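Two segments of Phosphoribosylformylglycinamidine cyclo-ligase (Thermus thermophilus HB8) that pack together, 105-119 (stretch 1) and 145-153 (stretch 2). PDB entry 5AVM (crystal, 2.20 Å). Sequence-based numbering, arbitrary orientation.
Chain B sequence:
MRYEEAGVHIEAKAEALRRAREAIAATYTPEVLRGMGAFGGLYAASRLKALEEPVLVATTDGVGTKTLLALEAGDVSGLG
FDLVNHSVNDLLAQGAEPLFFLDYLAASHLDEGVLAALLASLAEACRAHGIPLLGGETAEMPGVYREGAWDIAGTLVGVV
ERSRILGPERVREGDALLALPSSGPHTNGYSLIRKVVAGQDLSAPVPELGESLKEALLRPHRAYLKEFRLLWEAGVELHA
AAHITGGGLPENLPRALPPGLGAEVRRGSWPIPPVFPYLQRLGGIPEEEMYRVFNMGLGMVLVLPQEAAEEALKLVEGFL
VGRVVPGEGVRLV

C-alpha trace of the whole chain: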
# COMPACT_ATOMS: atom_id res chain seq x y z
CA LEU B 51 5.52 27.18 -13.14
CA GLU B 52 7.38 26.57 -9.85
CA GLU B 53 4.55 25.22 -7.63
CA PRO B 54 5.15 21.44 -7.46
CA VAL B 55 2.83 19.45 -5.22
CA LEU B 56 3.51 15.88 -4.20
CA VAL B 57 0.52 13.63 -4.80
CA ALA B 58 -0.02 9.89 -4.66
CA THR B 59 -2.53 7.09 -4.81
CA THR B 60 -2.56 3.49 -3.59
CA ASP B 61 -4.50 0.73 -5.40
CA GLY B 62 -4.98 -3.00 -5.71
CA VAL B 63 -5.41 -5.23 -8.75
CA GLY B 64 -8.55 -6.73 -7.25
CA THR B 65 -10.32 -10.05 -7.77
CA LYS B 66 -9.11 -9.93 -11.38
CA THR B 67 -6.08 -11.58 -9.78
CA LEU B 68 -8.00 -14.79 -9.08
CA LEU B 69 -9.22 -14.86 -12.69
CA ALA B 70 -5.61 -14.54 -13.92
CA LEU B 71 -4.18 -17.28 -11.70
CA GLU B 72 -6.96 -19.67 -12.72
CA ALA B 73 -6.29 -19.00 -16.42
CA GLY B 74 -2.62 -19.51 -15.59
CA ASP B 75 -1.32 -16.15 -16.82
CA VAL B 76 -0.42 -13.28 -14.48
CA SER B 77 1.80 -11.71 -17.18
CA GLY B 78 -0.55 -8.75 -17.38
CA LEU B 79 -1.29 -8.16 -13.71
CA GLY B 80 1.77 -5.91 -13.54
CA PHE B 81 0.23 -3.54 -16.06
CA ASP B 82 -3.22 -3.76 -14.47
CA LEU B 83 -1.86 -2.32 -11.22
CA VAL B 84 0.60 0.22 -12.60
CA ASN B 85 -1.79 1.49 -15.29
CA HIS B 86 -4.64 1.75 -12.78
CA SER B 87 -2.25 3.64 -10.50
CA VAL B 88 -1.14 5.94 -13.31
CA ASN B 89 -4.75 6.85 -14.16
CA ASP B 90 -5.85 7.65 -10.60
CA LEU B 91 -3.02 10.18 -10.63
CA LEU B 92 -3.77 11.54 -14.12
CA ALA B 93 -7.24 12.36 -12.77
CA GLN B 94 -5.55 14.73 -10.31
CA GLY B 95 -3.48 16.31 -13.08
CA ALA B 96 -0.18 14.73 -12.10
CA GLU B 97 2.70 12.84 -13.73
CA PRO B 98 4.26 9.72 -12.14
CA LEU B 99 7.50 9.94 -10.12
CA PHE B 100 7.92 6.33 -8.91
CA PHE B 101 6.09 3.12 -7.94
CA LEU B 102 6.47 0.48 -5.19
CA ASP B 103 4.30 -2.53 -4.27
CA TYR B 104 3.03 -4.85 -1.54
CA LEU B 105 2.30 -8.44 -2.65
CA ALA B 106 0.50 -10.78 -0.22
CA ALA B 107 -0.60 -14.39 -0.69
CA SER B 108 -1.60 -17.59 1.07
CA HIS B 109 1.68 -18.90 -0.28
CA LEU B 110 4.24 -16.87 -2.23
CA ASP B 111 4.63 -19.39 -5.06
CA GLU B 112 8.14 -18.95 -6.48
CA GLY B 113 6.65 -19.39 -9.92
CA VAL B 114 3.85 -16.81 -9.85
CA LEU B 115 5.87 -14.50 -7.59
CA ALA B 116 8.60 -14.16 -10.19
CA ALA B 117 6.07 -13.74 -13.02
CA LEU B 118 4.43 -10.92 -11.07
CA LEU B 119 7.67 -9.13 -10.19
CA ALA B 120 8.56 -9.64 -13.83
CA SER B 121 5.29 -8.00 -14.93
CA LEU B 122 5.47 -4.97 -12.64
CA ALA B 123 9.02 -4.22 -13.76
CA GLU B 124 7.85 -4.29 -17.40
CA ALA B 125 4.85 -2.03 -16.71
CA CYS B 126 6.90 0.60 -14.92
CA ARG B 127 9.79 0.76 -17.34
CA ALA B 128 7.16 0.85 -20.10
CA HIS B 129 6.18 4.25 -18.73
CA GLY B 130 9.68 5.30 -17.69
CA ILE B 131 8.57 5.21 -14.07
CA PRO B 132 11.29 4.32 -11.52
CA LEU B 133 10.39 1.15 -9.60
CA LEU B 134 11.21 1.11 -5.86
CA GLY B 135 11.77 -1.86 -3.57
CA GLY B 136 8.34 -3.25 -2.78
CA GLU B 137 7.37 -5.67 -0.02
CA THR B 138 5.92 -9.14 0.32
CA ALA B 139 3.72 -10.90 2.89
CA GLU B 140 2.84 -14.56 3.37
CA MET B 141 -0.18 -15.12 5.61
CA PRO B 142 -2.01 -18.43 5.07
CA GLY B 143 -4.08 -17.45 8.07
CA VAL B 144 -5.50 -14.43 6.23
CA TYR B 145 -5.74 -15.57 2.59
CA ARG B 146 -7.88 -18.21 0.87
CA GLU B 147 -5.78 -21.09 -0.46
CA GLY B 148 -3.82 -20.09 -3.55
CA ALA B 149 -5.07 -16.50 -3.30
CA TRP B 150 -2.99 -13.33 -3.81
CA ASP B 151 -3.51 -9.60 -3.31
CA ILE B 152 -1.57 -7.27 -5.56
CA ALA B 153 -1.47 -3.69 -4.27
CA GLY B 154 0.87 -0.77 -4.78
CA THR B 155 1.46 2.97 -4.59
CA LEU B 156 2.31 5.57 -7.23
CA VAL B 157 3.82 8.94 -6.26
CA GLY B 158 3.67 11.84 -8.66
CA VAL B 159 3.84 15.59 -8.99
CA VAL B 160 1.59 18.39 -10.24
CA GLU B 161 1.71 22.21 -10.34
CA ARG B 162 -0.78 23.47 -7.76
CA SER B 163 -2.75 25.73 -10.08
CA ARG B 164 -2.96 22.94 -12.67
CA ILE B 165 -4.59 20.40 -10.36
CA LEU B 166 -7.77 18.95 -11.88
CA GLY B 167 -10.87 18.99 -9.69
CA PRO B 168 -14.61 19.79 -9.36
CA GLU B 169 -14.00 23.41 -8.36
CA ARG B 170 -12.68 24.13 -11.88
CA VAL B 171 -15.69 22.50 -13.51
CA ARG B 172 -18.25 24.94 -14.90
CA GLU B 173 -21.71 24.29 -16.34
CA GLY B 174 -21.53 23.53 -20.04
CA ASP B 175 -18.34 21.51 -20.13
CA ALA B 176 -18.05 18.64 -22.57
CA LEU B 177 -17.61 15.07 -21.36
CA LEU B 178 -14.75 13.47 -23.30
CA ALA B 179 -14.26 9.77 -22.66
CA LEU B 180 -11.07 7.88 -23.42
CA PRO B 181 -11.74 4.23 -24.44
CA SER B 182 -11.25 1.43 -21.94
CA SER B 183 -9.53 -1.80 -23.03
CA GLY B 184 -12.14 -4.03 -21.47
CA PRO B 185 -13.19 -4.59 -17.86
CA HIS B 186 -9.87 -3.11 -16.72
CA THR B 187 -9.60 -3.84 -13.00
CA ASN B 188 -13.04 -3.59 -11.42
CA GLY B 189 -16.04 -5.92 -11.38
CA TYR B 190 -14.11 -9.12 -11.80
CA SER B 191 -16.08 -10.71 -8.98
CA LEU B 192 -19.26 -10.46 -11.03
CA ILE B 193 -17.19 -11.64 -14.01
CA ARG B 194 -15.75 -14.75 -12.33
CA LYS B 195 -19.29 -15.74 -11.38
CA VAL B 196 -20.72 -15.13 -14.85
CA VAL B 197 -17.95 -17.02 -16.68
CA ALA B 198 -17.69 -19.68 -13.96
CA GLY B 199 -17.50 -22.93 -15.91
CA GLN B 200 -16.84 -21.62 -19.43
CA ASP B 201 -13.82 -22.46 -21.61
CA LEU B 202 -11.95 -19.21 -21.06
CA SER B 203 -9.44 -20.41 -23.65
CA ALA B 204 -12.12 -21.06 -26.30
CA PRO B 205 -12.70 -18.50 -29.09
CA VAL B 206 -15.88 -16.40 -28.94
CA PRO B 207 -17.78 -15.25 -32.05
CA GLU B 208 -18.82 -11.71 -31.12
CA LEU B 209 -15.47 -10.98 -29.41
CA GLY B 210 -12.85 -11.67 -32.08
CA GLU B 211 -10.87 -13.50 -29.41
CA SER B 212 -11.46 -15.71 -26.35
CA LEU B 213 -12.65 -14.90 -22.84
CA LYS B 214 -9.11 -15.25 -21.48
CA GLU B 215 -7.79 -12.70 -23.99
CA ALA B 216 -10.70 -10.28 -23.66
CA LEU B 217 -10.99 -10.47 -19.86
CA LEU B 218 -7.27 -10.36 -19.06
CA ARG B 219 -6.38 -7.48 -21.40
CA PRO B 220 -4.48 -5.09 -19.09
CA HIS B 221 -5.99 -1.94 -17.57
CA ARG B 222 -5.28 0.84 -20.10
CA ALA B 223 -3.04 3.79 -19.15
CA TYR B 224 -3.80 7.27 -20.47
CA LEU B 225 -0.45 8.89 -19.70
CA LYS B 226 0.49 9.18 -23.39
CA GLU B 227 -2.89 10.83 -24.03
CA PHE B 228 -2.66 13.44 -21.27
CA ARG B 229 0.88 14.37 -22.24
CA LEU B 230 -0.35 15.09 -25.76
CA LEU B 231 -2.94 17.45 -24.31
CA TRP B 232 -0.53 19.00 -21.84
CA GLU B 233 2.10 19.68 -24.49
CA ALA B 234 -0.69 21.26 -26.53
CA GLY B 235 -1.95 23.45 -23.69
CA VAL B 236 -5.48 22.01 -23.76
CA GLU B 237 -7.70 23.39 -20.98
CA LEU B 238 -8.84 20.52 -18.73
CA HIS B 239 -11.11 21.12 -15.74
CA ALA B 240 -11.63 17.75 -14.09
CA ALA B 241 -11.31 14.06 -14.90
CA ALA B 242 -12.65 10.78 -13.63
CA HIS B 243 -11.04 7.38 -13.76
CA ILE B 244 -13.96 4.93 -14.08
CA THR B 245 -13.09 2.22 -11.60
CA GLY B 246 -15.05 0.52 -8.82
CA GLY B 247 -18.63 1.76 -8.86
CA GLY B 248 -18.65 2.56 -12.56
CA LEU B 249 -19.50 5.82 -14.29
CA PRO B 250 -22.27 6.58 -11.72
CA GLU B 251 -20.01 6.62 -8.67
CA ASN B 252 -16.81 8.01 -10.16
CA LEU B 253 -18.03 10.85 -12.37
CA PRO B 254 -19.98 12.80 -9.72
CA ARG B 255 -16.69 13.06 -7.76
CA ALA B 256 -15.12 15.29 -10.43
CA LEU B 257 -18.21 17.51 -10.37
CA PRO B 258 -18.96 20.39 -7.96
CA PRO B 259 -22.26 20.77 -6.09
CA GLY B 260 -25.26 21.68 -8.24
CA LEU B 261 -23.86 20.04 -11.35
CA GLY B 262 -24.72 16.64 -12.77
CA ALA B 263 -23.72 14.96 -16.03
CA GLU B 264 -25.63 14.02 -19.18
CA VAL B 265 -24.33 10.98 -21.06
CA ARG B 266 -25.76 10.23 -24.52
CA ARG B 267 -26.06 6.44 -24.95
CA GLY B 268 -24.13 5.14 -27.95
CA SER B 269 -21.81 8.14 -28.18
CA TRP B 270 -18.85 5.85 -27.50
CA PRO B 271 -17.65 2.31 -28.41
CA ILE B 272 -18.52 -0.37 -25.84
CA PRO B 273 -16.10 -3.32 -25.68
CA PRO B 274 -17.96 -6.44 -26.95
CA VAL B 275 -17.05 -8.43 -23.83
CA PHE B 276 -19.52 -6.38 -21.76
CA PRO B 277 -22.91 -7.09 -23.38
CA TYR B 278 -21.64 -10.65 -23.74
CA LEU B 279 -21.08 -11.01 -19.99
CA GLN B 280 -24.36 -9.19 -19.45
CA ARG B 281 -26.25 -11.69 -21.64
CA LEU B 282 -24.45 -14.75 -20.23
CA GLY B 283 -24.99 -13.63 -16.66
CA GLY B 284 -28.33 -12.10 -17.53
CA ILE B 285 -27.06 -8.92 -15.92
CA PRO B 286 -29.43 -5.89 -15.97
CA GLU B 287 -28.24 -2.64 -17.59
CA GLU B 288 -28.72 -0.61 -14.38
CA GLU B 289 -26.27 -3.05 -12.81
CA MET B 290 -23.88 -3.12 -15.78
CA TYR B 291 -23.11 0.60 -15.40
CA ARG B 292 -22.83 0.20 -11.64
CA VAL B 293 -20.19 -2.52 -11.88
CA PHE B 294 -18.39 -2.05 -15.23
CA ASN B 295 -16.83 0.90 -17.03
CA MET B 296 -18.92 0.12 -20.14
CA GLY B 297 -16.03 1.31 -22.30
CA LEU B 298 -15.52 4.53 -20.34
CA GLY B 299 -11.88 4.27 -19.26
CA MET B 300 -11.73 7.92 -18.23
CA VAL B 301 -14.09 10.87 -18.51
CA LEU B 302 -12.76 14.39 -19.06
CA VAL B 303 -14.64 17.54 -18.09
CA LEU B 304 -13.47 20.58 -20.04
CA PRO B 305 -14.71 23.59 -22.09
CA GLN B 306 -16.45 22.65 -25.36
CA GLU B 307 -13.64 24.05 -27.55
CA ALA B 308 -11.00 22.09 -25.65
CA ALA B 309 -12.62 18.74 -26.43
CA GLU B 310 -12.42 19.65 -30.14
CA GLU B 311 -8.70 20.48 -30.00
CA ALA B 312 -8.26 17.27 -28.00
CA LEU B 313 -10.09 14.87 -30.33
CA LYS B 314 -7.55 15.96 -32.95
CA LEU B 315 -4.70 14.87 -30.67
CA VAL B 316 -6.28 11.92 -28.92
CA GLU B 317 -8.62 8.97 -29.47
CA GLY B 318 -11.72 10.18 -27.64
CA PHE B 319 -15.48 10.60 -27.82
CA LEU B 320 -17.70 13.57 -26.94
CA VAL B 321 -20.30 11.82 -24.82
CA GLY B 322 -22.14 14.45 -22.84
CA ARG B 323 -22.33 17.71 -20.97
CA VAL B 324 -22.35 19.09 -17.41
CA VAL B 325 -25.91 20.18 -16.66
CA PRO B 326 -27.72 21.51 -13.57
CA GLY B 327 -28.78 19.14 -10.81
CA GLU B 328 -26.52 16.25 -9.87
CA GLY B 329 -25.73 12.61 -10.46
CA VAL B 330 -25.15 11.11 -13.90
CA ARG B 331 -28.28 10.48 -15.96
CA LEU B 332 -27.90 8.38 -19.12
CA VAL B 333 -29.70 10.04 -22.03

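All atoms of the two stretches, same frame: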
# COMPACT_ATOMS: atom_id res chain seq x y z
N LEU B 105 2.95 -7.19 -2.25
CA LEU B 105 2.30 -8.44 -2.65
C LEU B 105 2.06 -9.38 -1.47
O LEU B 105 2.98 -9.66 -0.70
CB LEU B 105 3.14 -9.15 -3.73
CG LEU B 105 3.06 -8.62 -5.17
CD1 LEU B 105 3.05 -7.10 -5.19
CD2 LEU B 105 4.25 -9.15 -5.97
N ALA B 106 0.83 -9.88 -1.32
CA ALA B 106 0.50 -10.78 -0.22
C ALA B 106 -0.30 -11.99 -0.71
O ALA B 106 -1.25 -11.85 -1.48
CB ALA B 106 -0.28 -10.03 0.86
N ALA B 107 0.08 -13.18 -0.25
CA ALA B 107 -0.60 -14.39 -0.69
C ALA B 107 -0.64 -15.46 0.39
O ALA B 107 0.06 -15.36 1.40
CB ALA B 107 0.10 -14.95 -1.90
N SER B 108 -1.48 -16.47 0.15
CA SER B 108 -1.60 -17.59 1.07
C SER B 108 -0.21 -18.23 1.07
O SER B 108 0.34 -18.58 2.11
CB SER B 108 -2.63 -18.59 0.54
OG SER B 108 -2.68 -19.75 1.35
N HIS B 109 0.35 -18.35 -0.13
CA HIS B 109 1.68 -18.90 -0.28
C HIS B 109 2.38 -18.27 -1.48
O HIS B 109 1.96 -18.45 -2.62
CB HIS B 109 1.64 -20.41 -0.42
CG HIS B 109 3.00 -21.04 -0.48
ND1 HIS B 109 3.77 -21.05 -1.63
CD2 HIS B 109 3.77 -21.60 0.49
CE1 HIS B 109 4.95 -21.59 -1.36
NE2 HIS B 109 4.97 -21.93 -0.09
N LEU B 110 3.45 -17.54 -1.20
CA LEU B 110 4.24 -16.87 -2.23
C LEU B 110 4.91 -17.85 -3.19
O LEU B 110 6.12 -18.06 -3.14
CB LEU B 110 5.29 -15.98 -1.55
CG LEU B 110 4.75 -14.92 -0.59
CD1 LEU B 110 5.90 -14.30 0.19
CD2 LEU B 110 4.00 -13.85 -1.37
N ASP B 111 4.11 -18.43 -4.08
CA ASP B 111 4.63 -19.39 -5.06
C ASP B 111 5.80 -18.79 -5.82
O ASP B 111 5.66 -17.74 -6.43
CB ASP B 111 3.53 -19.75 -6.06
CG ASP B 111 3.45 -21.24 -6.33
OD1 ASP B 111 2.87 -21.96 -5.49
OD2 ASP B 111 3.99 -21.69 -7.37
N GLU B 112 6.96 -19.46 -5.78
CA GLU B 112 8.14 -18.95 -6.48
C GLU B 112 7.79 -18.67 -7.94
O GLU B 112 8.20 -17.66 -8.51
CB GLU B 112 9.30 -19.96 -6.41
CG GLU B 112 10.50 -19.58 -7.30
CD GLU B 112 11.80 -20.31 -6.94
OE1 GLU B 112 11.83 -21.56 -6.98
OE2 GLU B 112 12.80 -19.61 -6.64
N GLY B 113 7.03 -19.58 -8.54
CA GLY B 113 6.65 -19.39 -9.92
C GLY B 113 5.91 -18.08 -10.13
O GLY B 113 6.48 -17.14 -10.69
N VAL B 114 4.66 -18.01 -9.68
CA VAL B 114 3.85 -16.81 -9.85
C VAL B 114 4.40 -15.54 -9.20
O VAL B 114 4.02 -14.43 -9.58
CB VAL B 114 2.39 -17.02 -9.35
CG1 VAL B 114 1.98 -18.48 -9.54
CG2 VAL B 114 2.26 -16.60 -7.91
N LEU B 115 5.29 -15.68 -8.23
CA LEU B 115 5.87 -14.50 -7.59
C LEU B 115 6.83 -13.83 -8.57
O LEU B 115 6.82 -12.61 -8.72
CB LEU B 115 6.64 -14.90 -6.33
CG LEU B 115 7.40 -13.76 -5.65
CD1 LEU B 115 6.42 -12.69 -5.15
CD2 LEU B 115 8.21 -14.32 -4.50
N ALA B 116 7.64 -14.65 -9.23
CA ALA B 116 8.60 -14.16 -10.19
C ALA B 116 7.91 -13.56 -11.41
O ALA B 116 8.34 -12.53 -11.93
CB ALA B 116 9.52 -15.29 -10.63
N ALA B 117 6.84 -14.20 -11.86
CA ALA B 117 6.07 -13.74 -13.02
C ALA B 117 5.39 -12.41 -12.74
O ALA B 117 5.15 -11.63 -13.66
CB ALA B 117 5.04 -14.78 -13.41
N LEU B 118 5.06 -12.17 -11.47
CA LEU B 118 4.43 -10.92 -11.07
C LEU B 118 5.50 -9.84 -11.02
O LEU B 118 5.37 -8.79 -11.66
CB LEU B 118 3.77 -11.06 -9.69
CG LEU B 118 2.46 -11.84 -9.64
CD1 LEU B 118 1.97 -11.93 -8.20
CD2 LEU B 118 1.43 -11.15 -10.53
N LEU B 119 6.57 -10.09 -10.27
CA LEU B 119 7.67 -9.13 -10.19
C LEU B 119 8.12 -8.79 -11.60
O LEU B 119 8.45 -7.65 -11.91
CB LEU B 119 8.83 -9.72 -9.41
CG LEU B 119 8.52 -9.95 -7.93
CD1 LEU B 119 9.71 -10.59 -7.24
CD2 LEU B 119 8.17 -8.62 -7.30
N TYR B 145 -5.33 -15.31 3.96
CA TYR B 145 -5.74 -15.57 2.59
C TYR B 145 -6.33 -16.94 2.29
O TYR B 145 -5.96 -17.94 2.90
CB TYR B 145 -4.55 -15.32 1.66
CG TYR B 145 -4.13 -13.88 1.64
CD1 TYR B 145 -4.81 -12.96 0.84
CD2 TYR B 145 -3.10 -13.42 2.47
CE1 TYR B 145 -4.49 -11.61 0.88
CE2 TYR B 145 -2.77 -12.06 2.52
CZ TYR B 145 -3.47 -11.16 1.73
OH TYR B 145 -3.18 -9.81 1.77
N ARG B 146 -7.25 -16.97 1.32
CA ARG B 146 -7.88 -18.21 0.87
C ARG B 146 -6.74 -18.96 0.18
O ARG B 146 -5.81 -18.34 -0.32
CB ARG B 146 -9.00 -17.93 -0.14
CG ARG B 146 -10.27 -17.32 0.44
CD ARG B 146 -10.92 -18.26 1.43
NE ARG B 146 -12.23 -17.81 1.91
CZ ARG B 146 -12.94 -18.46 2.82
NH1 ARG B 146 -12.47 -19.58 3.36
NH2 ARG B 146 -14.12 -18.00 3.21
N GLU B 147 -6.82 -20.28 0.16
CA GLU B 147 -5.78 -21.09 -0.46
C GLU B 147 -5.50 -20.63 -1.88
O GLU B 147 -6.43 -20.39 -2.66
CB GLU B 147 -6.21 -22.55 -0.50
CG GLU B 147 -5.20 -23.46 -1.17
CD GLU B 147 -3.90 -23.53 -0.41
OE1 GLU B 147 -3.26 -22.47 -0.24
OE2 GLU B 147 -3.52 -24.64 0.01
N GLY B 148 -4.22 -20.50 -2.21
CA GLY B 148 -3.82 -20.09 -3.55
C GLY B 148 -4.11 -18.65 -3.93
O GLY B 148 -3.75 -18.22 -5.04
N ALA B 149 -4.73 -17.89 -3.03
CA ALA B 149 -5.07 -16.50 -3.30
C ALA B 149 -3.90 -15.53 -3.12
O ALA B 149 -2.96 -15.79 -2.36
CB ALA B 149 -6.24 -16.07 -2.42
N TRP B 150 -3.99 -14.40 -3.83
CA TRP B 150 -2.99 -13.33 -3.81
C TRP B 150 -3.68 -11.98 -3.81
O TRP B 150 -4.82 -11.85 -4.26
CB TRP B 150 -2.11 -13.38 -5.06
CG TRP B 150 -0.99 -14.36 -5.06
CD1 TRP B 150 -1.06 -15.71 -5.22
CD2 TRP B 150 0.40 -14.05 -4.93
NE1 TRP B 150 0.20 -16.26 -5.20
CE2 TRP B 150 1.11 -15.26 -5.03
CE3 TRP B 150 1.12 -12.85 -4.74
CZ2 TRP B 150 2.51 -15.31 -4.94
CZ3 TRP B 150 2.50 -12.91 -4.66
CH2 TRP B 150 3.18 -14.13 -4.75
N ASP B 151 -2.99 -10.96 -3.32
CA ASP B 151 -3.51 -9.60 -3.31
C ASP B 151 -2.36 -8.75 -3.82
O ASP B 151 -1.29 -8.69 -3.21
CB ASP B 151 -3.90 -9.16 -1.90
CG ASP B 151 -4.67 -7.85 -1.89
OD1 ASP B 151 -4.44 -7.02 -2.78
OD2 ASP B 151 -5.50 -7.64 -0.99
N ILE B 152 -2.58 -8.10 -4.95
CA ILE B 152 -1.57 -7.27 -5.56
C ILE B 152 -1.97 -5.81 -5.40
O ILE B 152 -2.93 -5.34 -6.00
CB ILE B 152 -1.44 -7.64 -7.05
CG1 ILE B 152 -1.19 -9.15 -7.16
CG2 ILE B 152 -0.33 -6.83 -7.71
CD1 ILE B 152 -1.25 -9.69 -8.57
N ALA B 153 -1.22 -5.10 -4.55
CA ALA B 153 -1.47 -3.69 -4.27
C ALA B 153 -0.19 -2.91 -4.51
O ALA B 153 0.88 -3.50 -4.66
CB ALA B 153 -1.93 -3.51 -2.85
O HOH W 1 -4.22 -20.38 3.16
O HOH W 2 -1.17 -18.05 -2.59

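Trp150 has more of its surface covered by the other stretch than any other residue in this contact, and the packing is best understood by following its indole. It opens the strand 150-153, which runs antiparallel to the strand 105-107, and its side chain lies on the same face of the sheet as those of Ala107, Leu105 and Ile152. The helix 112-119 passes over that face, so the indole is held between sheet and helix. On one side of the ring sits Ala107, whose CB lies 3.2 Å from the centroid of the five-membered ring and almost on the ring normal, a close CH-pi contact. Ala107 and Trp150 are a non-hydrogen-bonded pair with their CA atoms only 4.1 Å apart, and the small methyl lets the flat indole lie directly over its neighbor. Over the opposite face comes Leu118, its CD1 4.0 Å from the centroid of the six-membered ring.

Further apolar atoms surround the indole. Leu115 CD1 approaches Trp150 CH2 at 3.6 Å near the ring plane, and Leu105 CB meets Trp150 CZ3 at 3.9 Å, also at the edge. Val114 CG2 comes within 3.2 Å of Trp150 CZ2, and Leu110, although its CA-to-CB bond points away, brings CD2 to 3.5 Å from Trp150 CH2. A broad, largely apolar side chain suits this place because it can touch strand, loop and helix at once. Farther along the strand, Ile152 extends the apolar layer: its CD1 lies 3.6 Å from Leu118 CD2, so Leu118 packs against both residues.

Ser108, where the strand gives way to loop, covers the next largest area. Its backbone continues the pairing, with Ser108 N donating to Ala149 O at 3.0 Å. Its small side chain points toward the other stretch and fits against the turn from Arg146 to Ala149, with CB 3.3 Å from Arg146 O. The hydroxyl also has polar company: Ser108 OG is 3.2 Å from Glu147 OE1, and a water 2.5 Å from Ser108 OG donates to Tyr145 O at 3.0 Å, linking the stretches. Glu147 OE1 also accepts a weak hydrogen bond from Gly148 N at 2.9 Å. This is a type II turn, and Gly148 has the positive phi that favors glycine. A second water bridges the loop and the turn, accepting from His109 N and donating to Ala149 O, each at 2.9 Å.

Ala106 ranks third among these residues. It forms the hydrogen-bonded pair with Asp151: Ala106 N donates to Asp151 O at 3.1 Å, nearly linear, and Asp151 N donates to Ala106 O at 2.7 Å with a more bent geometry. Ala106 O also receives a CA-H...O contact from Trp150 CA at 3.3 Å. The side chain of Ala106 lies on the other face of the sheet, where its CB is 3.5 Å from Tyr145 CZ and 3.0 Å from Tyr145 OH. Alanine's short side chain allows the phenol to come this close, while Tyr145 OH is hydrogen-bonded elsewhere in the structure.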